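Local coordinates for endo-alpha-(1->5)-L-arabinanase (Bacillus licheniformis, PDB 6B7K), which probably catalyses the endohydrolysis of (1->5)-alpha-arabinofuranosidic linkages in arabinans, as a calcium-binding member of glycoside hydrolase family 43, at residues A[27-36]-A[114-122]; A[36-44]-A[78-86]. All blocks are in the same frame, centred on the assembly; numbering follows the deposited sequence.

Strand 32-38 of one propeller blade meets the next blade at two levels. Contact 1 joins the start of the strand and its hairpin to loop 114-122; contact 2 joins the end of the strand and the loop after it to strand 81-87, nested within the chain closed by contact 1. Their centres lie 14 Å apart and Phe-36 belongs to both. Ile-85 bridges them, its CG2 3.6 Å from Ile-27 CB and its CG1 3.9 Å from Ile-116 CD1. Function lies at the contact 2 end: the side chain of Thr-38 is about 3 Å from that of Asp-23, the predicted proton acceptor, at their nearest atoms, and Asp-84 binds calcium.

Contact 1 of 2, residues A[27-36]-A[114-122]; sequences IKEGNTWYTF and DRISSGQWR
Ile-116 rests its CD1 against Ile-27 and Phe-36 together, meeting Ile-27 CG2 at 3.7 Å and the edge of the phenylalanine ring, near its plane, at CE1 (3.9 Å). Its other branch works separately: with CG2 anti to the backbone N, that methyl sits almost exactly over the centre of one face of Tyr-34, 4.1 Å from the centroid, a CH-pi contact only 3° off the ring normal. Beside this, Phe-36 CZ reaches Trp-121 CZ2 at 3.7 Å; the two ring planes are steeply inclined, at 81°, but the approach is oblique. The pieces so joined are a beta hairpin, closed by a type II' turn from Glu-29 to Thr-32, and the loop linking strands 106-113 and 122-130 of the next propeller blade, which makes a short 3-10 turn at 116-118. Farther out, Glu-29 stretches from the hairpin with its chain extended and offers its carboxylate to the start of that turn. Ile-116 N donates to OE1 on the syn side (2.9 Å, bent to 139°), whereas OE2 receives only weak bonds from N and OG of Ser-117. The guanidinium of Arg-115 stays apart, NH1 5.3 Å from Glu-29 OE2, close enough perhaps to ease the carboxylate's charge.

Contact 2 of 2, residues A[36-44]-A[78-86]; sequences FGTGLGTGL and PHQWAPDIS. With CA (calcium ion), chain F.
Pro-83 lays its ring against the backbone of strand 36-38, CG standing 3.4 Å from Gly-37 N. The same CG touches Phe-36 CB at 3.6 Å, and beyond it Ile-85 crosses the phenylalanine at about a right angle, its CG2 lying 3.4 Å from Phe-36 CD1 and its CG1 beside Phe-36 CE1. Cutting Phe-36 back to an alanine would keep the CB that meets Pro-83 but would probably open a gap beside Ile-85, where the ring now lies. The strands run nearly antiparallel, at 164°, yet a side chain supplies one of the links: Ala-82 N donates almost straight to Thr-38 OG1 (3.0 Å, 169°), and this oxygen is also hydrogen-bonded to Asp-23 OD2. Because Thr-38 sets OG1 beside its own backbone N (chi1 -66°), CG2 falls opposite that nitrogen and reaches the edge of the His-79 ring, 3.6 Å from CD2. Backbone bonds carry the pairing on into the loop: Gly-39 N to Gln-80 O (2.9 Å), Gln-80 N to Gly-43 O (2.8 Å) and Gly-43 N to Pro-78 O. Asp-84 points away from this interface, its OD1 binding calcium at 2.4 Å along with Asp-142, Asp-264 and water. Such a join between one blade and the inner strand of the next, beside a calcium ion and the predicted catalytic base, Asp-23, fits the five-bladed beta-propeller of family 43.

Contact 1 of 2, residues A[27-36]-A[114-122]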
loop_
_atom_site.group_PDB
_atom_site.type_symbol
_atom_site.label_atom_id
_atom_site.label_comp_id
_atom_site.label_asym_id
_atom_site.label_seq_id
_atom_site.Cartn_x
_atom_site.Cartn_y
_atom_site.Cartn_z
ATOM N N ILE A 27 -1.675 -6.047 9.440
ATOM C CA ILE A 27 -2.114 -7.436 9.519
ATOM C C ILE A 27 -2.209 -7.770 11.005
ATOM O O ILE A 27 -1.808 -6.982 11.864
ATOM C CB ILE A 27 -1.156 -8.390 8.766
ATOM C CG1 ILE A 27 -1.740 -9.807 8.628
ATOM C CG2 ILE A 27 0.209 -8.425 9.440
ATOM C CD1 ILE A 27 -3.096 -9.866 7.961
ATOM N N LYS A 28 -2.749 -8.947 11.316
ATOM C CA LYS A 28 -3.061 -9.293 12.700
ATOM C C LYS A 28 -3.091 -10.809 12.809
ATOM O O LYS A 28 -4.027 -11.441 12.312
ATOM C CB LYS A 28 -4.391 -8.677 13.107
ATOM C CG LYS A 28 -4.645 -8.608 14.594
ATOM C CD LYS A 28 -6.074 -8.179 14.839
ATOM C CE LYS A 28 -6.406 -8.126 16.314
ATOM N NZ LYS A 28 -5.994 -9.358 17.033
ATOM N N GLU A 29 -2.071 -11.382 13.441
ATOM C CA GLU A 29 -1.963 -12.822 13.634
ATOM C C GLU A 29 -2.163 -13.125 15.116
ATOM O O GLU A 29 -1.395 -12.646 15.959
ATOM C CB GLU A 29 -0.604 -13.339 13.158
ATOM C CG GLU A 29 -0.347 -14.801 13.478
ATOM C CD GLU A 29 1.064 -15.231 13.122
ATOM O OE1 GLU A 29 1.359 -15.399 11.922
ATOM O OE2 GLU A 29 1.884 -15.393 14.049
ATOM N N GLY A 30 -3.184 -13.920 15.426
ATOM C CA GLY A 30 -3.558 -14.097 16.810
ATOM C C GLY A 30 -4.055 -12.788 17.381
ATOM O O GLY A 30 -4.812 -12.048 16.740
ATOM N N ASN A 31 -3.613 -12.479 18.598
ATOM C CA ASN A 31 -3.938 -11.211 19.236
ATOM C C ASN A 31 -2.921 -10.117 18.940
ATOM O O ASN A 31 -3.059 -9.009 19.467
ATOM C CB ASN A 31 -4.054 -11.397 20.753
ATOM C CG ASN A 31 -5.454 -11.773 21.190
ATOM O OD1 ASN A 31 -6.437 -11.430 20.531
ATOM N ND2 ASN A 31 -5.554 -12.479 22.310
ATOM N N THR A 32 -1.917 -10.391 18.112
ATOM C CA THR A 32 -0.824 -9.459 17.872
ATOM C C THR A 32 -1.022 -8.741 16.545
ATOM O O THR A 32 -1.175 -9.382 15.499
ATOM C CB THR A 32 0.521 -10.187 17.874
ATOM O OG1 THR A 32 0.685 -10.886 19.114
ATOM C CG2 THR A 32 1.660 -9.193 17.705
ATOM N N TRP A 33 -1.016 -7.411 16.591
ATOM C CA TRP A 33 -1.035 -6.613 15.376
ATOM C C TRP A 33 0.376 -6.493 14.818
ATOM O O TRP A 33 1.348 -6.380 15.571
ATOM C CB TRP A 33 -1.597 -5.216 15.649
ATOM C CG TRP A 33 -2.939 -5.173 16.325
ATOM C CD1 TRP A 33 -3.192 -5.323 17.657
ATOM C CD2 TRP A 33 -4.206 -4.929 15.702
ATOM N NE1 TRP A 33 -4.538 -5.202 17.901
ATOM C CE2 TRP A 33 -5.183 -4.959 16.718
ATOM C CE3 TRP A 33 -4.609 -4.696 14.385
ATOM C CZ2 TRP A 33 -6.536 -4.762 16.457
ATOM C CZ3 TRP A 33 -5.952 -4.504 14.128
ATOM C CH2 TRP A 33 -6.901 -4.540 15.159
ATOM N N TYR A 34 0.487 -6.515 13.491
ATOM C CA TYR A 34 1.760 -6.315 12.808
ATOM C C TYR A 34 1.570 -5.272 11.720
ATOM O O TYR A 34 0.723 -5.440 10.835
ATOM C CB TYR A 34 2.293 -7.621 12.207
ATOM C CG TYR A 34 2.742 -8.640 13.228
ATOM C CD1 TYR A 34 3.985 -8.537 13.840
ATOM C CD2 TYR A 34 1.927 -9.710 13.576
ATOM C CE1 TYR A 34 4.402 -9.467 14.774
ATOM C CE2 TYR A 34 2.335 -10.647 14.507
ATOM C CZ TYR A 34 3.572 -10.521 15.105
ATOM O OH TYR A 34 3.979 -11.452 16.035
ATOM N N THR A 35 2.352 -4.201 11.786
ATOM C CA THR A 35 2.392 -3.190 10.740
ATOM C C THR A 35 3.705 -3.332 9.981
ATOM O O THR A 35 4.784 -3.165 10.559
ATOM C CB THR A 35 2.259 -1.781 11.313
ATOM O OG1 THR A 35 0.966 -1.616 11.907
ATOM C CG2 THR A 35 2.431 -0.746 10.212
ATOM N N PHE A 36 3.609 -3.670 8.698
ATOM C CA PHE A 36 4.763 -3.690 7.811
ATOM C C PHE A 36 4.903 -2.326 7.151
ATOM O O PHE A 36 3.913 -1.746 6.694
ATOM C CB PHE A 36 4.614 -4.785 6.752
ATOM C CG PHE A 36 4.763 -6.184 7.290
ATOM C CD1 PHE A 36 3.754 -6.767 8.039
ATOM C CD2 PHE A 36 5.906 -6.921 7.032
ATOM C CE1 PHE A 36 3.887 -8.055 8.529
ATOM C CE2 PHE A 36 6.047 -8.210 7.518
ATOM C CZ PHE A 36 5.035 -8.777 8.267
ATOM N N ASP A 114 4.530 -19.089 6.520
ATOM C CA ASP A 114 3.342 -19.704 7.094
ATOM C C ASP A 114 2.902 -19.045 8.390
ATOM O O ASP A 114 1.751 -19.228 8.805
ATOM C CB ASP A 114 3.586 -21.194 7.363
ATOM C CG ASP A 114 4.471 -21.429 8.574
ATOM O OD1 ASP A 114 5.600 -20.900 8.603
ATOM O OD2 ASP A 114 4.029 -22.130 9.507
ATOM N N ARG A 115 3.790 -18.295 9.038
ATOM C CA ARG A 115 3.492 -17.694 10.334
ATOM C C ARG A 115 4.467 -16.553 10.557
ATOM O O ARG A 115 5.679 -16.782 10.635
ATOM C CB ARG A 115 3.597 -18.729 11.456
ATOM C CG ARG A 115 3.431 -18.146 12.848
ATOM C CD ARG A 115 3.353 -19.235 13.902
ATOM N NE ARG A 115 4.531 -20.097 13.892
ATOM C CZ ARG A 115 5.617 -19.894 14.630
ATOM N NH1 ARG A 115 5.686 -18.849 15.443
ATOM N NH2 ARG A 115 6.635 -20.738 14.553
ATOM N N ILE A 116 3.941 -15.330 10.662
ATOM C CA ILE A 116 4.798 -14.154 10.793
ATOM C C ILE A 116 5.678 -14.254 12.033
ATOM O O ILE A 116 6.837 -13.817 12.018
ATOM C CB ILE A 116 3.934 -12.878 10.806
ATOM C CG1 ILE A 116 3.179 -12.742 9.482
ATOM C CG2 ILE A 116 4.788 -11.648 11.074
ATOM C CD1 ILE A 116 2.311 -11.504 9.387
ATOM N N SER A 117 5.162 -14.847 13.111
ATOM C CA SER A 117 5.919 -14.919 14.355
ATOM C C SER A 117 7.118 -15.858 14.270
ATOM O O SER A 117 7.943 -15.865 15.192
ATOM C CB SER A 117 5.004 -15.344 15.506
ATOM O OG SER A 117 4.675 -16.718 15.421
ATOM N N SER A 118 7.240 -16.649 13.201
ATOM C CA SER A 118 8.452 -17.439 13.020
ATOM C C SER A 118 9.619 -16.586 12.545
ATOM O O SER A 118 10.775 -16.958 12.772
ATOM C CB SER A 118 8.207 -18.577 12.028
ATOM O OG SER A 118 8.213 -18.101 10.695
ATOM N N GLY A 119 9.344 -15.452 11.900
ATOM C CA GLY A 119 10.394 -14.597 11.383
ATOM C C GLY A 119 11.158 -15.155 10.206
ATOM O O GLY A 119 12.148 -14.552 9.786
ATOM N N GLN A 120 10.727 -16.288 9.658
ATOM C CA GLN A 120 11.404 -16.963 8.557
ATOM C C GLN A 120 10.592 -16.738 7.289
ATOM O O GLN A 120 9.461 -17.222 7.177
ATOM C CB GLN A 120 11.564 -18.452 8.856
ATOM C CG GLN A 120 12.006 -19.300 7.674
ATOM C CD GLN A 120 12.142 -20.770 8.042
ATOM O OE1 GLN A 120 11.856 -21.167 9.172
ATOM N NE2 GLN A 120 12.584 -21.582 7.088
ATOM N N TRP A 121 11.170 -16.010 6.336
ATOM C CA TRP A 121 10.484 -15.624 5.112
ATOM C C TRP A 121 11.171 -16.254 3.911
ATOM O O TRP A 121 12.402 -16.223 3.806
ATOM C CB TRP A 121 10.442 -14.102 4.971
ATOM C CG TRP A 121 9.548 -13.454 5.979
ATOM C CD1 TRP A 121 9.879 -13.084 7.250
ATOM C CD2 TRP A 121 8.167 -13.111 5.808
ATOM N NE1 TRP A 121 8.791 -12.529 7.880
ATOM C CE2 TRP A 121 7.727 -12.535 7.016
ATOM C CE3 TRP A 121 7.260 -13.234 4.751
ATOM C CZ2 TRP A 121 6.422 -12.081 7.196
ATOM C CZ3 TRP A 121 5.965 -12.784 4.931
ATOM C CH2 TRP A 121 5.558 -12.212 6.143
ATOM N N ARG A 122 10.373 -16.825 3.011
ATOM C CA ARG A 122 10.873 -17.449 1.795
ATOM C C ARG A 122 10.934 -16.427 0.665
ATOM O O ARG A 122 10.069 -15.554 0.553
ATOM C CB ARG A 122 9.977 -18.624 1.397
ATOM C CG ARG A 122 10.331 -19.266 0.068
ATOM C CD ARG A 122 9.077 -19.615 -0.709
ATOM N NE ARG A 122 8.307 -20.668 -0.056
ATOM C CZ ARG A 122 7.067 -21.008 -0.395
ATOM N NH1 ARG A 122 6.445 -20.370 -1.376
ATOM N NH2 ARG A 122 6.448 -21.983 0.254
#

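Contact 2 of 2, residues A[36-44]-A[78-86]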
loop_
_atom_site.group_PDB
_atom_site.type_symbol
_atom_site.label_atom_id
_atom_site.label_comp_id
_atom_site.label_asym_id
_atom_site.label_seq_id
_atom_site.Cartn_x
_atom_site.Cartn_y
_atom_site.Cartn_z
ATOM N N PHE A 36 3.609 -3.670 8.698
ATOM C CA PHE A 36 4.763 -3.690 7.811
ATOM C C PHE A 36 4.903 -2.326 7.151
ATOM O O PHE A 36 3.913 -1.746 6.694
ATOM C CB PHE A 36 4.614 -4.785 6.752
ATOM C CG PHE A 36 4.763 -6.184 7.290
ATOM C CD1 PHE A 36 3.754 -6.767 8.039
ATOM C CD2 PHE A 36 5.906 -6.921 7.032
ATOM C CE1 PHE A 36 3.887 -8.055 8.529
ATOM C CE2 PHE A 36 6.047 -8.210 7.518
ATOM C CZ PHE A 36 5.035 -8.777 8.267
ATOM N N GLY A 37 6.133 -1.811 7.104
ATOM C CA GLY A 37 6.374 -0.493 6.559
ATOM C C GLY A 37 7.685 -0.442 5.803
ATOM O O GLY A 37 8.455 -1.405 5.784
ATOM N N THR A 38 7.913 0.703 5.162
ATOM C CA THR A 38 9.184 0.953 4.495
ATOM C C THR A 38 10.321 0.843 5.501
ATOM O O THR A 38 10.233 1.365 6.616
ATOM C CB THR A 38 9.173 2.337 3.844
ATOM O OG1 THR A 38 8.202 2.359 2.790
ATOM C CG2 THR A 38 10.539 2.676 3.271
ATOM N N GLY A 39 11.387 0.153 5.105
ATOM C CA GLY A 39 12.438 -0.171 6.049
ATOM C C GLY A 39 13.127 1.064 6.596
ATOM O O GLY A 39 13.274 2.082 5.916
ATOM N N LEU A 40 13.544 0.963 7.854
ATOM C CA LEU A 40 14.354 1.982 8.513
ATOM C C LEU A 40 15.799 1.500 8.472
ATOM O O LEU A 40 16.206 0.651 9.270
ATOM C CB LEU A 40 13.873 2.218 9.942
ATOM C CG LEU A 40 14.699 3.178 10.801
ATOM C CD1 LEU A 40 14.760 4.557 10.163
ATOM C CD2 LEU A 40 14.131 3.259 12.208
ATOM N N GLY A 41 16.571 2.039 7.529
ATOM C CA GLY A 41 17.950 1.633 7.339
ATOM C C GLY A 41 18.107 0.669 6.187
ATOM O O GLY A 41 18.501 1.069 5.089
ATOM N N THR A 42 17.800 -0.603 6.429
ATOM C CA THR A 42 17.851 -1.628 5.400
ATOM C C THR A 42 16.630 -2.518 5.532
ATOM O O THR A 42 16.082 -2.685 6.624
ATOM C CB THR A 42 19.120 -2.474 5.481
ATOM O OG1 THR A 42 20.231 -1.630 5.797
ATOM C CG2 THR A 42 19.396 -3.155 4.123
ATOM N N GLY A 43 16.177 -3.042 4.399
ATOM C CA GLY A 43 15.080 -3.992 4.396
ATOM C C GLY A 43 13.705 -3.391 4.608
ATOM O O GLY A 43 13.381 -2.345 4.037
ATOM N N LEU A 44 12.886 -4.051 5.424
ATOM C CA LEU A 44 11.501 -3.662 5.656
ATOM C C LEU A 44 11.245 -3.548 7.151
ATOM O O LEU A 44 11.680 -4.401 7.931
ATOM C CB LEU A 44 10.535 -4.675 5.036
ATOM C CG LEU A 44 10.544 -4.747 3.510
ATOM C CD1 LEU A 44 9.769 -5.959 3.031
ATOM C CD2 LEU A 44 9.963 -3.468 2.923
ATOM N N PRO A 78 19.108 1.026 -0.006
ATOM C CA PRO A 78 19.240 -0.095 0.941
ATOM C C PRO A 78 17.930 -0.483 1.605
ATOM O O PRO A 78 17.701 -1.673 1.849
ATOM C CB PRO A 78 20.265 0.426 1.960
ATOM C CG PRO A 78 20.201 1.913 1.845
ATOM C CD PRO A 78 19.911 2.192 0.402
ATOM N N HIS A 79 17.058 0.478 1.891
ATOM C CA HIS A 79 15.751 0.179 2.453
ATOM C C HIS A 79 14.745 -0.073 1.336
ATOM O O HIS A 79 14.770 0.593 0.296
ATOM C CB HIS A 79 15.270 1.325 3.345
ATOM C CG HIS A 79 15.063 2.615 2.614
ATOM N ND1 HIS A 79 16.110 3.395 2.173
ATOM C CD2 HIS A 79 13.932 3.263 2.251
ATOM C CE1 HIS A 79 15.632 4.468 1.568
ATOM N NE2 HIS A 79 14.313 4.412 1.601
ATOM N N GLN A 80 13.871 -1.050 1.551
ATOM C CA GLN A 80 12.805 -1.366 0.613
ATOM C C GLN A 80 11.525 -0.657 1.036
ATOM O O GLN A 80 11.328 -0.342 2.212
ATOM C CB GLN A 80 12.580 -2.877 0.529
ATOM C CG GLN A 80 13.609 -3.616 -0.324
ATOM C CD GLN A 80 15.020 -3.526 0.233
ATOM O OE1 GLN A 80 15.343 -4.149 1.243
ATOM N NE2 GLN A 80 15.870 -2.748 -0.426
ATOM N N TRP A 81 10.654 -0.403 0.062
ATOM C CA TRP A 81 9.505 0.465 0.267
ATOM C C TRP A 81 8.201 -0.317 0.229
ATOM O O TRP A 81 8.117 -1.413 -0.332
ATOM C CB TRP A 81 9.419 1.561 -0.800
ATOM C CG TRP A 81 10.693 2.213 -1.223
ATOM C CD1 TRP A 81 11.917 2.132 -0.624
ATOM C CD2 TRP A 81 10.857 3.067 -2.357
ATOM N NE1 TRP A 81 12.835 2.879 -1.325
ATOM C CE2 TRP A 81 12.207 3.464 -2.392
ATOM C CE3 TRP A 81 9.991 3.533 -3.348
ATOM C CZ2 TRP A 81 12.705 4.305 -3.380
ATOM C CZ3 TRP A 81 10.487 4.363 -4.323
ATOM C CH2 TRP A 81 11.828 4.741 -4.334
ATOM N N ALA A 82 7.175 0.296 0.828
ATOM C CA ALA A 82 5.758 -0.011 0.660
ATOM C C ALA A 82 5.461 -1.503 0.637
ATOM O O ALA A 82 5.137 -2.051 -0.426
ATOM C CB ALA A 82 5.239 0.633 -0.626
ATOM N N PRO A 83 5.552 -2.192 1.768
ATOM C CA PRO A 83 5.185 -3.608 1.800
ATOM C C PRO A 83 3.677 -3.788 1.902
ATOM O O PRO A 83 2.942 -2.904 2.343
ATOM C CB PRO A 83 5.889 -4.122 3.057
ATOM C CG PRO A 83 5.925 -2.942 3.950
ATOM C CD PRO A 83 6.075 -1.731 3.067
ATOM N N ASP A 84 3.226 -4.962 1.467
ATOM C CA ASP A 84 1.831 -5.365 1.599
ATOM C C ASP A 84 1.786 -6.769 2.181
ATOM O O ASP A 84 2.399 -7.689 1.632
ATOM C CB ASP A 84 1.094 -5.317 0.260
ATOM C CG ASP A 84 -0.358 -5.729 0.389
ATOM O OD1 ASP A 84 -1.076 -5.119 1.209
ATOM O OD2 ASP A 84 -0.786 -6.662 -0.323
ATOM N N ILE A 85 1.057 -6.932 3.279
ATOM C CA ILE A 85 0.981 -8.193 4.000
ATOM C C ILE A 85 -0.469 -8.656 4.042
ATOM O O ILE A 85 -1.382 -7.860 4.296
ATOM C CB ILE A 85 1.562 -8.054 5.424
ATOM C CG1 ILE A 85 1.482 -9.383 6.179
ATOM C CG2 ILE A 85 0.868 -6.924 6.177
ATOM C CD1 ILE A 85 2.318 -10.485 5.561
ATOM N N SER A 86 -0.681 -9.944 3.788
ATOM C CA SER A 86 -2.016 -10.520 3.854
ATOM C C SER A 86 -1.892 -12.034 3.917
ATOM O O SER A 86 -0.873 -12.611 3.524
ATOM C CB SER A 86 -2.870 -10.099 2.653
ATOM O OG SER A 86 -2.226 -10.428 1.436
HETATM CA CA CA F . -3.438 -4.531 1.341
HETATM O O HOH W 1 -5.694 -5.072 2.540
#